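Local structure of putative type VI secretion protein (Escherichia coli, 3U66) at residues L35-K44 against T87-F97; A103-R112 against F136-E146. The protein probably serves as an inner-membrane-anchored component of the type VI secretion system, here as its cytoplasmic domain. All blocks are in the same frame, centred on the assembly; numbering follows the deposited sequence.

Interaction 1 of 2, residues L35-K44 against T87-F97; sequences LYRRACQLVK and TWQQDPLQAHF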
loop_
_atom_site.group_PDB
_atom_site.type_symbol
_atom_site.label_atom_id
_atom_site.label_comp_id
_atom_site.label_asym_id
_atom_site.label_seq_id
_atom_site.Cartn_x
_atom_site.Cartn_y
_atom_site.Cartn_z
ATOM N N LEU A 35 5.177 -0.700 -18.344
ATOM C CA LEU A 35 4.634 -0.219 -17.074
ATOM C C LEU A 35 5.531 -0.633 -15.901
ATOM O O LEU A 35 5.771 0.187 -15.016
ATOM C CB LEU A 35 3.192 -0.714 -16.864
ATOM C CG LEU A 35 2.428 -0.083 -15.696
ATOM C CD1 LEU A 35 1.843 1.260 -16.081
ATOM C CD2 LEU A 35 1.350 -1.012 -15.189
ATOM N N TYR A 36 6.033 -1.885 -15.907
ATOM C CA TYR A 36 6.939 -2.422 -14.886
ATOM C C TYR A 36 8.229 -1.597 -14.786
ATOM O O TYR A 36 8.745 -1.398 -13.685
ATOM C CB TYR A 36 7.275 -3.895 -15.186
ATOM C CG TYR A 36 7.934 -4.625 -14.034
ATOM C CD1 TYR A 36 7.172 -5.262 -13.058
ATOM C CD2 TYR A 36 9.320 -4.706 -13.933
ATOM C CE1 TYR A 36 7.771 -5.947 -12.002
ATOM C CE2 TYR A 36 9.933 -5.382 -12.877
ATOM C CZ TYR A 36 9.153 -6.000 -11.912
ATOM O OH TYR A 36 9.758 -6.668 -10.870
ATOM N N ARG A 37 8.719 -1.120 -15.924
ATOM C CA ARG A 37 9.928 -0.336 -16.040
ATOM C C ARG A 37 9.717 1.024 -15.433
ATOM O O ARG A 37 10.555 1.465 -14.668
ATOM C CB ARG A 37 10.294 -0.183 -17.512
ATOM C CG ARG A 37 10.875 -1.426 -18.146
ATOM C CD ARG A 37 11.425 -1.054 -19.493
ATOM N NE ARG A 37 12.886 -1.027 -19.519
ATOM C CZ ARG A 37 13.633 -0.012 -19.077
ATOM N NH1 ARG A 37 13.067 1.044 -18.513
ATOM N NH2 ARG A 37 14.950 -0.062 -19.191
ATOM N N ARG A 38 8.605 1.698 -15.770
ATOM C CA ARG A 38 8.206 3.000 -15.232
ATOM C C ARG A 38 8.007 2.871 -13.730
ATOM O O ARG A 38 8.523 3.703 -12.989
ATOM C CB ARG A 38 6.925 3.494 -15.913
ATOM C CG ARG A 38 6.877 5.007 -16.115
ATOM C CD ARG A 38 5.890 5.704 -15.195
ATOM N NE ARG A 38 4.503 5.441 -15.585
ATOM C CZ ARG A 38 3.465 6.201 -15.251
ATOM N NH1 ARG A 38 3.643 7.298 -14.519
ATOM N NH2 ARG A 38 2.243 5.874 -15.643
ATOM N N ALA A 39 7.342 1.779 -13.281
ATOM C CA ALA A 39 7.119 1.450 -11.871
ATOM C C ALA A 39 8.452 1.401 -11.129
ATOM O O ALA A 39 8.596 2.082 -10.119
ATOM C CB ALA A 39 6.409 0.111 -11.749
ATOM N N CYS A 40 9.433 0.635 -11.661
ATOM C CA CYS A 40 10.788 0.477 -11.132
ATOM C C CYS A 40 11.490 1.826 -10.944
ATOM O O CYS A 40 12.018 2.093 -9.859
ATOM C CB CYS A 40 11.599 -0.444 -12.035
ATOM S SG CYS A 40 11.343 -2.209 -11.729
ATOM N N GLN A 41 11.469 2.681 -11.996
ATOM C CA GLN A 41 12.088 4.011 -12.008
ATOM C C GLN A 41 11.471 4.933 -10.962
ATOM O O GLN A 41 12.186 5.712 -10.331
ATOM C CB GLN A 41 12.030 4.663 -13.409
ATOM C CG GLN A 41 12.747 3.899 -14.532
ATOM C CD GLN A 41 14.095 3.320 -14.151
ATOM O OE1 GLN A 41 15.051 4.036 -13.820
ATOM N NE2 GLN A 41 14.198 1.999 -14.196
ATOM N N LEU A 42 10.151 4.814 -10.764
ATOM C CA LEU A 42 9.393 5.573 -9.779
ATOM C C LEU A 42 9.804 5.205 -8.334
ATOM O O LEU A 42 10.003 6.096 -7.496
ATOM C CB LEU A 42 7.901 5.342 -10.013
ATOM C CG LEU A 42 7.094 6.623 -10.196
ATOM C CD1 LEU A 42 5.920 6.363 -11.095
ATOM C CD2 LEU A 42 6.564 7.198 -8.799
ATOM N N VAL A 43 9.971 3.891 -8.068
ATOM C CA VAL A 43 10.408 3.350 -6.778
ATOM C C VAL A 43 11.841 3.830 -6.498
ATOM O O VAL A 43 12.112 4.306 -5.400
ATOM C CB VAL A 43 10.273 1.802 -6.739
ATOM C CG1 VAL A 43 10.869 1.209 -5.466
ATOM C CG2 VAL A 43 8.817 1.369 -6.893
ATOM N N LYS A 44 12.736 3.747 -7.511
ATOM C CA LYS A 44 14.133 4.183 -7.407
ATOM C C LYS A 44 14.232 5.698 -7.174
ATOM O O LYS A 44 15.069 6.136 -6.387
ATOM C CB LYS A 44 14.939 3.762 -8.646
ATOM C CG LYS A 44 15.202 2.258 -8.756
ATOM C CD LYS A 44 16.510 1.949 -9.487
ATOM C CE LYS A 44 16.405 1.986 -10.991
ATOM N NZ LYS A 44 17.751 2.024 -11.619
ATOM N N THR A 87 4.983 -10.465 -15.912
ATOM C CA THR A 87 6.335 -10.022 -15.558
ATOM C C THR A 87 6.324 -9.820 -14.040
ATOM O O THR A 87 7.222 -10.300 -13.339
ATOM C CB THR A 87 6.697 -8.731 -16.327
ATOM O OG1 THR A 87 6.569 -8.970 -17.727
ATOM C CG2 THR A 87 8.124 -8.232 -16.019
ATOM N N TRP A 88 5.239 -9.161 -13.544
ATOM C CA TRP A 88 4.941 -8.950 -12.122
ATOM C C TRP A 88 4.560 -10.327 -11.568
ATOM O O TRP A 88 5.141 -10.776 -10.576
ATOM C CB TRP A 88 3.758 -7.974 -11.903
ATOM C CG TRP A 88 3.809 -6.700 -12.675
ATOM C CD1 TRP A 88 3.722 -6.563 -14.029
ATOM C CD2 TRP A 88 3.799 -5.385 -12.142
ATOM N NE1 TRP A 88 3.733 -5.242 -14.373
ATOM C CE2 TRP A 88 3.766 -4.492 -13.234
ATOM C CE3 TRP A 88 3.833 -4.866 -10.844
ATOM C CZ2 TRP A 88 3.770 -3.121 -13.078
ATOM C CZ3 TRP A 88 3.838 -3.496 -10.696
ATOM C CH2 TRP A 88 3.822 -2.642 -11.809
ATOM N N GLN A 89 3.613 -11.023 -12.250
ATOM C CA GLN A 89 3.189 -12.366 -11.866
ATOM C C GLN A 89 4.449 -13.216 -11.634
ATOM O O GLN A 89 4.574 -13.818 -10.565
ATOM C CB GLN A 89 2.247 -12.974 -12.925
ATOM N N GLN A 90 5.411 -13.188 -12.595
ATOM C CA GLN A 90 6.686 -13.898 -12.498
ATOM C C GLN A 90 7.526 -13.287 -11.367
ATOM O O GLN A 90 7.823 -13.987 -10.400
ATOM C CB GLN A 90 7.450 -13.861 -13.839
ATOM N N ASP A 91 7.892 -11.988 -11.477
ATOM C CA ASP A 91 8.696 -11.276 -10.472
ATOM C C ASP A 91 8.115 -9.887 -10.145
ATOM O O ASP A 91 8.352 -8.943 -10.905
ATOM C CB ASP A 91 10.173 -11.158 -10.910
ATOM C CG ASP A 91 10.883 -12.480 -11.128
ATOM O OD1 ASP A 91 10.743 -13.384 -10.267
ATOM O OD2 ASP A 91 11.622 -12.595 -12.132
ATOM N N PRO A 92 7.329 -9.742 -9.044
ATOM C CA PRO A 92 6.767 -8.417 -8.711
ATOM C C PRO A 92 7.785 -7.495 -8.032
ATOM O O PRO A 92 8.919 -7.914 -7.786
ATOM C CB PRO A 92 5.583 -8.753 -7.807
ATOM C CG PRO A 92 5.938 -10.048 -7.177
ATOM C CD PRO A 92 6.942 -10.758 -8.043
ATOM N N LEU A 93 7.388 -6.234 -7.748
ATOM C CA LEU A 93 8.249 -5.213 -7.139
ATOM C C LEU A 93 8.689 -5.564 -5.731
ATOM O O LEU A 93 9.785 -5.188 -5.329
ATOM C CB LEU A 93 7.588 -3.831 -7.160
ATOM C CG LEU A 93 7.294 -3.214 -8.537
ATOM C CD1 LEU A 93 6.342 -2.046 -8.397
ATOM C CD2 LEU A 93 8.576 -2.763 -9.245
ATOM N N GLN A 94 7.840 -6.285 -4.987
ATOM C CA GLN A 94 8.123 -6.740 -3.622
ATOM C C GLN A 94 9.237 -7.795 -3.618
ATOM O O GLN A 94 9.955 -7.931 -2.629
ATOM C CB GLN A 94 6.846 -7.273 -2.942
ATOM C CG GLN A 94 6.131 -8.385 -3.714
ATOM C CD GLN A 94 4.729 -8.607 -3.229
ATOM O OE1 GLN A 94 4.464 -9.498 -2.420
ATOM N NE2 GLN A 94 3.799 -7.807 -3.716
ATOM N N ALA A 95 9.359 -8.548 -4.727
ATOM C CA ALA A 95 10.374 -9.586 -4.900
ATOM C C ALA A 95 11.642 -8.971 -5.457
ATOM O O ALA A 95 12.732 -9.345 -5.025
ATOM C CB ALA A 95 9.857 -10.679 -5.823
ATOM N N HIS A 96 11.497 -8.004 -6.388
ATOM C CA HIS A 96 12.596 -7.305 -7.048
ATOM C C HIS A 96 13.364 -6.391 -6.098
ATOM O O HIS A 96 14.591 -6.438 -6.064
ATOM C CB HIS A 96 12.093 -6.542 -8.287
ATOM C CG HIS A 96 13.157 -5.755 -8.998
ATOM N ND1 HIS A 96 14.197 -6.377 -9.676
ATOM C CD2 HIS A 96 13.308 -4.414 -9.107
ATOM C CE1 HIS A 96 14.949 -5.396 -10.151
ATOM N NE2 HIS A 96 14.450 -4.198 -9.838
ATOM N N PHE A 97 12.643 -5.580 -5.315
ATOM C CA PHE A 97 13.223 -4.622 -4.375
ATOM C C PHE A 97 13.375 -5.112 -2.931
ATOM O O PHE A 97 14.247 -4.592 -2.225
ATOM C CB PHE A 97 12.431 -3.309 -4.405
ATOM C CG PHE A 97 12.623 -2.472 -5.644
ATOM C CD1 PHE A 97 13.763 -1.691 -5.806
ATOM C CD2 PHE A 97 11.642 -2.418 -6.624
ATOM C CE1 PHE A 97 13.930 -0.894 -6.938
ATOM C CE2 PHE A 97 11.808 -1.618 -7.760
ATOM C CZ PHE A 97 12.950 -0.859 -7.906
#

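Interaction 2 of 2, residues A103-R112 against F136-E146; sequences AGEELWERIR and FTGQYRSQDDE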
loop_
_atom_site.group_PDB
_atom_site.type_symbol
_atom_site.label_atom_id
_atom_site.label_comp_id
_atom_site.label_asym_id
_atom_site.label_seq_id
_atom_site.Cartn_x
_atom_site.Cartn_y
_atom_site.Cartn_z
ATOM N N ALA A 103 3.947 -9.764 0.641
ATOM C CA ALA A 103 3.698 -8.390 1.089
ATOM C C ALA A 103 2.243 -8.163 1.468
ATOM O O ALA A 103 1.973 -7.347 2.341
ATOM C CB ALA A 103 4.143 -7.387 0.041
ATOM N N GLY A 104 1.334 -8.928 0.867
ATOM C CA GLY A 104 -0.092 -8.872 1.171
ATOM C C GLY A 104 -0.385 -9.231 2.613
ATOM O O GLY A 104 -1.316 -8.688 3.213
ATOM N N GLU A 105 0.456 -10.102 3.195
ATOM C CA GLU A 105 0.355 -10.576 4.573
ATOM C C GLU A 105 1.243 -9.760 5.523
ATOM O O GLU A 105 0.740 -9.243 6.530
ATOM C CB GLU A 105 0.725 -12.071 4.642
ATOM C CG GLU A 105 0.181 -12.804 5.857
ATOM C CD GLU A 105 0.521 -14.279 5.916
ATOM O OE1 GLU A 105 0.229 -15.000 4.935
ATOM O OE2 GLU A 105 1.045 -14.726 6.962
ATOM N N GLU A 106 2.558 -9.654 5.221
ATOM C CA GLU A 106 3.482 -8.970 6.123
ATOM C C GLU A 106 3.406 -7.448 6.213
ATOM O O GLU A 106 3.944 -6.894 7.176
ATOM C CB GLU A 106 4.915 -9.545 6.119
ATOM C CG GLU A 106 5.638 -9.528 4.789
ATOM N N LEU A 107 2.690 -6.765 5.282
ATOM C CA LEU A 107 2.497 -5.311 5.389
ATOM C C LEU A 107 1.509 -5.000 6.529
ATOM O O LEU A 107 1.689 -4.017 7.241
ATOM C CB LEU A 107 2.066 -4.665 4.060
ATOM C CG LEU A 107 1.769 -3.151 4.054
ATOM C CD1 LEU A 107 3.008 -2.316 4.432
ATOM C CD2 LEU A 107 1.225 -2.721 2.717
ATOM N N TRP A 108 0.495 -5.865 6.719
ATOM C CA TRP A 108 -0.469 -5.775 7.815
ATOM C C TRP A 108 0.245 -5.998 9.143
ATOM O O TRP A 108 -0.041 -5.304 10.110
ATOM C CB TRP A 108 -1.611 -6.792 7.635
ATOM C CG TRP A 108 -2.687 -6.292 6.728
ATOM C CD1 TRP A 108 -2.979 -6.747 5.476
ATOM C CD2 TRP A 108 -3.534 -5.154 6.942
ATOM N NE1 TRP A 108 -3.985 -5.993 4.917
ATOM C CE2 TRP A 108 -4.337 -5.002 5.796
ATOM C CE3 TRP A 108 -3.687 -4.244 8.002
ATOM C CZ2 TRP A 108 -5.273 -3.973 5.666
ATOM C CZ3 TRP A 108 -4.643 -3.248 7.888
ATOM C CH2 TRP A 108 -5.432 -3.127 6.737
ATOM N N GLU A 109 1.194 -6.949 9.165
ATOM C CA GLU A 109 2.039 -7.304 10.308
ATOM C C GLU A 109 2.913 -6.075 10.643
ATOM O O GLU A 109 3.080 -5.738 11.819
ATOM C CB GLU A 109 2.922 -8.506 9.912
ATOM C CG GLU A 109 3.476 -9.329 11.060
ATOM C CD GLU A 109 4.324 -10.524 10.658
ATOM O OE1 GLU A 109 4.580 -10.708 9.444
ATOM O OE2 GLU A 109 4.738 -11.281 11.567
ATOM N N ARG A 110 3.389 -5.377 9.594
ATOM C CA ARG A 110 4.220 -4.186 9.654
ATOM C C ARG A 110 3.449 -2.961 10.141
ATOM O O ARG A 110 4.029 -2.128 10.824
ATOM C CB ARG A 110 4.858 -3.936 8.279
ATOM C CG ARG A 110 5.847 -2.791 8.216
ATOM C CD ARG A 110 7.296 -3.183 8.439
ATOM N NE ARG A 110 7.764 -4.158 7.447
ATOM C CZ ARG A 110 8.589 -3.907 6.430
ATOM N NH1 ARG A 110 9.073 -2.687 6.255
ATOM N NH2 ARG A 110 8.939 -4.868 5.601
ATOM N N ILE A 111 2.160 -2.833 9.795
ATOM C CA ILE A 111 1.296 -1.730 10.255
ATOM C C ILE A 111 1.061 -1.833 11.773
ATOM O O ILE A 111 1.150 -0.828 12.482
ATOM C CB ILE A 111 -0.035 -1.617 9.433
ATOM C CG1 ILE A 111 0.239 -1.139 7.981
ATOM C CG2 ILE A 111 -1.066 -0.673 10.118
ATOM C CD1 ILE A 111 -0.845 -1.465 6.954
ATOM N N ARG A 112 0.832 -3.067 12.258
ATOM C CA ARG A 112 0.595 -3.383 13.668
ATOM C C ARG A 112 1.795 -3.088 14.557
ATOM O O ARG A 112 1.605 -2.536 15.641
ATOM C CB ARG A 112 0.126 -4.832 13.848
ATOM C CG ARG A 112 -1.169 -5.151 13.104
ATOM C CD ARG A 112 -2.160 -5.954 13.920
ATOM N NE ARG A 112 -1.537 -7.023 14.700
ATOM C CZ ARG A 112 -1.302 -8.249 14.244
ATOM N NH1 ARG A 112 -1.625 -8.573 12.996
ATOM N NH2 ARG A 112 -0.737 -9.154 15.027
ATOM N N PHE A 136 -5.423 -0.836 -1.012
ATOM C CA PHE A 136 -4.690 -2.008 -0.521
ATOM C C PHE A 136 -5.541 -2.827 0.431
ATOM O O PHE A 136 -6.053 -2.302 1.415
ATOM C CB PHE A 136 -3.337 -1.662 0.117
ATOM C CG PHE A 136 -2.605 -2.867 0.672
ATOM C CD1 PHE A 136 -1.817 -3.661 -0.150
ATOM C CD2 PHE A 136 -2.723 -3.217 2.014
ATOM C CE1 PHE A 136 -1.147 -4.775 0.361
ATOM C CE2 PHE A 136 -2.060 -4.338 2.525
ATOM C CZ PHE A 136 -1.276 -5.107 1.694
ATOM N N THR A 137 -5.676 -4.115 0.128
ATOM C CA THR A 137 -6.439 -5.075 0.910
ATOM C C THR A 137 -5.495 -6.096 1.531
ATOM O O THR A 137 -5.575 -6.346 2.731
ATOM C CB THR A 137 -7.527 -5.707 0.028
ATOM O OG1 THR A 137 -8.379 -4.670 -0.461
ATOM C CG2 THR A 137 -8.355 -6.752 0.767
ATOM N N GLY A 138 -4.633 -6.686 0.711
ATOM C CA GLY A 138 -3.703 -7.726 1.126
ATOM C C GLY A 138 -4.410 -8.989 1.571
ATOM O O GLY A 138 -5.514 -9.291 1.104
ATOM N N GLN A 139 -3.763 -9.743 2.466
ATOM C CA GLN A 139 -4.302 -10.959 3.062
ATOM C C GLN A 139 -4.016 -10.870 4.562
ATOM O O GLN A 139 -2.946 -11.270 5.028
ATOM C CB GLN A 139 -3.695 -12.236 2.450
ATOM C CG GLN A 139 -3.883 -12.407 0.939
ATOM C CD GLN A 139 -2.699 -11.883 0.153
ATOM O OE1 GLN A 139 -1.531 -12.168 0.457
ATOM N NE2 GLN A 139 -2.975 -11.124 -0.900
ATOM N N TYR A 140 -4.952 -10.264 5.302
ATOM C CA TYR A 140 -4.841 -10.089 6.747
ATOM C C TYR A 140 -5.097 -11.404 7.466
ATOM O O TYR A 140 -6.054 -12.129 7.159
ATOM C CB TYR A 140 -5.816 -9.006 7.237
ATOM C CG TYR A 140 -5.737 -8.706 8.725
ATOM C CD1 TYR A 140 -4.819 -7.786 9.221
ATOM C CD2 TYR A 140 -6.631 -9.287 9.619
ATOM C CE1 TYR A 140 -4.756 -7.489 10.585
ATOM C CE2 TYR A 140 -6.572 -9.003 10.987
ATOM C CZ TYR A 140 -5.638 -8.099 11.466
ATOM O OH TYR A 140 -5.582 -7.811 12.813
ATOM N N ARG A 141 -4.198 -11.711 8.405
ATOM C CA ARG A 141 -4.229 -12.894 9.260
ATOM C C ARG A 141 -3.846 -12.422 10.659
ATOM O O ARG A 141 -2.995 -11.535 10.793
ATOM C CB ARG A 141 -3.213 -13.974 8.807
ATOM C CG ARG A 141 -3.009 -14.156 7.305
ATOM C CD ARG A 141 -3.711 -15.378 6.763
ATOM N NE ARG A 141 -4.948 -15.025 6.062
ATOM C CZ ARG A 141 -5.097 -15.051 4.738
ATOM N NH1 ARG A 141 -4.098 -15.430 3.955
ATOM N NH2 ARG A 141 -6.261 -14.713 4.196
ATOM N N SER A 142 -4.463 -13.011 11.697
ATOM C CA SER A 142 -4.173 -12.703 13.101
ATOM C C SER A 142 -4.776 -13.774 13.989
ATOM O O SER A 142 -5.995 -13.767 14.222
ATOM C CB SER A 142 -4.693 -11.322 13.504
ATOM O OG SER A 142 -4.118 -10.921 14.738
ATOM N N GLN A 143 -3.933 -14.711 14.482
ATOM C CA GLN A 143 -4.405 -15.778 15.368
ATOM C C GLN A 143 -4.683 -15.224 16.776
ATOM O O GLN A 143 -4.016 -15.588 17.752
ATOM C CB GLN A 143 -3.485 -17.025 15.350
ATOM C CG GLN A 143 -3.512 -17.813 14.022
ATOM C CD GLN A 143 -4.791 -18.592 13.697
ATOM O OE1 GLN A 143 -4.760 -19.571 12.941
ATOM N NE2 GLN A 143 -5.956 -18.176 14.197
ATOM N N ASP A 144 -5.656 -14.280 16.837
ATOM C CA ASP A 144 -6.137 -13.562 18.017
ATOM C C ASP A 144 -7.432 -12.756 17.727
ATOM O O ASP A 144 -7.947 -12.767 16.603
ATOM C CB ASP A 144 -5.000 -12.724 18.687
ATOM C CG ASP A 144 -4.924 -11.224 18.427
ATOM O OD1 ASP A 144 -4.378 -10.503 19.285
ATOM O OD2 ASP A 144 -5.376 -10.781 17.354
ATOM N N ASP A 145 -7.916 -12.034 18.741
ATOM C CA ASP A 145 -9.124 -11.214 18.737
ATOM C C ASP A 145 -9.099 -9.923 17.875
ATOM O O ASP A 145 -10.092 -9.181 17.881
ATOM C CB ASP A 145 -9.434 -10.851 20.187
ATOM N N GLU A 146 -7.987 -9.656 17.152
ATOM C CA GLU A 146 -7.816 -8.460 16.321
ATOM C C GLU A 146 -8.242 -8.684 14.868
ATOM O O GLU A 146 -7.859 -9.684 14.251
ATOM C CB GLU A 146 -6.360 -7.973 16.393
ATOM C CG GLU A 146 -6.137 -6.530 15.983
ATOM C CD GLU A 146 -4.816 -5.937 16.441
ATOM O OE1 GLU A 146 -3.859 -6.702 16.706
ATOM O OE2 GLU A 146 -4.744 -4.690 16.541
#

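Interaction 1 of 2, residues L35-K44 against T87-F97
Tyr36 and Trp88 form the aromatic centre of this contact, a T-shaped pair in which the edge of the tyrosine, led by CD1, points at the face of the indole; the ring planes stand at 89° and the centroid of the tyrosine ring lies 4.8 Å from that of the five-membered ring. With CG anti to the backbone N (chi1 -167°), the Tyr36 ring reaches across to the chain between Thr87 and His96, a knob set among Trp88, Thr87, Leu93 and His96. Thr87 CG2 makes a CH-pi contact with one ring face and Leu93 CD2 lies over the other, toward the rim. Another CH-pi contact puts Val43 CG1 almost squarely above the Phe97 ring, 3.7 Å from its centroid, while Lys44 CG meets the edge of that ring.

Aliphatic and sulfur contacts fill the middle. Ala39 CB rests against Trp88 CH2 (3.8 Å) and Leu93 CD1, and Cys40 SG touches Leu93 CD2 while lying obliquely to the rings of His96 and Phe97. The polar part is small: Tyr36 OH lies 2.7 Å from Asp91 O and farther from Pro92 O; either could be the weak acceptor of its proton.

Helix 93-97 crosses helix 35-44 at -53°. Helix 57-76 packs against residues 87-97: Asp72 accepts from the backbone N of Leu93 and Gln94, and Val75 touches Trp88; helix 7-24 meets Leu35 through Leu23.

Interaction 2 of 2, residues A103-R112 against F136-E146
Trp108 projects from helix 103-112 into a hollow of the 136-146 loop, walled by Phe136, the backbone of Thr137 and Gly138, and Tyr140. Its NE1 donates to Thr137 O at 2.7 Å, with the oxygen close to the indole plane. Tyr140, whose ring meets the indole edge-to-face at 87°, lays CB and CD1 over one indole face; CD1 comes within 3.6 Å of Trp108 CG. Ile111 backs the other face. Phe136 lies oblique to the indole, completing an aromatic cluster, and receives a bump of its own, Leu107 CD2, seated over one ring face 3.7 Å from its centroid. Replacing Trp108 by alanine is likely to open a gap between Phe136 and Tyr140 and to leave Thr137 O without its indole donor.

Two glycines let the backbones close in, their CA atoms (Gly104 and Gly138) 3.8 Å apart; a CB on Gly138 would probably crowd Gly104 O. Gln139 N donates to Gly104 O nearly straight (2.8 Å, 171°), although from well above the carbonyl plane.

Farther along, Arg112, bent at chi2 and chi3, brings its guanidinium under Ser142 OG and its NE to 3.1 Å from Glu146 OE1.

The loop between helices 122-133 and 148-157 thus packs on helix 103-115, with Leu132 and Arg148 also touching Trp108. Its chemistry grades from aromatic to charged. Because Glu146 OE1 sits well out of the guanidinium plane, this salt bridge rests on charge rather than a directed N-H bond, whereas the two directed bonds fix the loop beside the helix's first turns.

In the fold
From the N terminus, the chain passes through helix 7-24 to residues 35-44 on helix 32-52, makes helix 57-76, and returns at residues 87-97, where interaction 1 closes a largely helical loop of 42 residues. Helix 93-98 is followed after a short connection by helix 103-115, which opens interaction 2; the chain then runs through helix 122-133 before residues 136-146 close it. The two loops are therefore in series, neither nested nor crossed. Their centres lie about 22 Å apart, yet they meet where Gln94 OE1 probably accepts from Ala103 N. Helix 57-76 touches both, through Asp72 at interaction 1 and Glu73 at interaction 2, joining the two parts of this all-helical DotU-family domain.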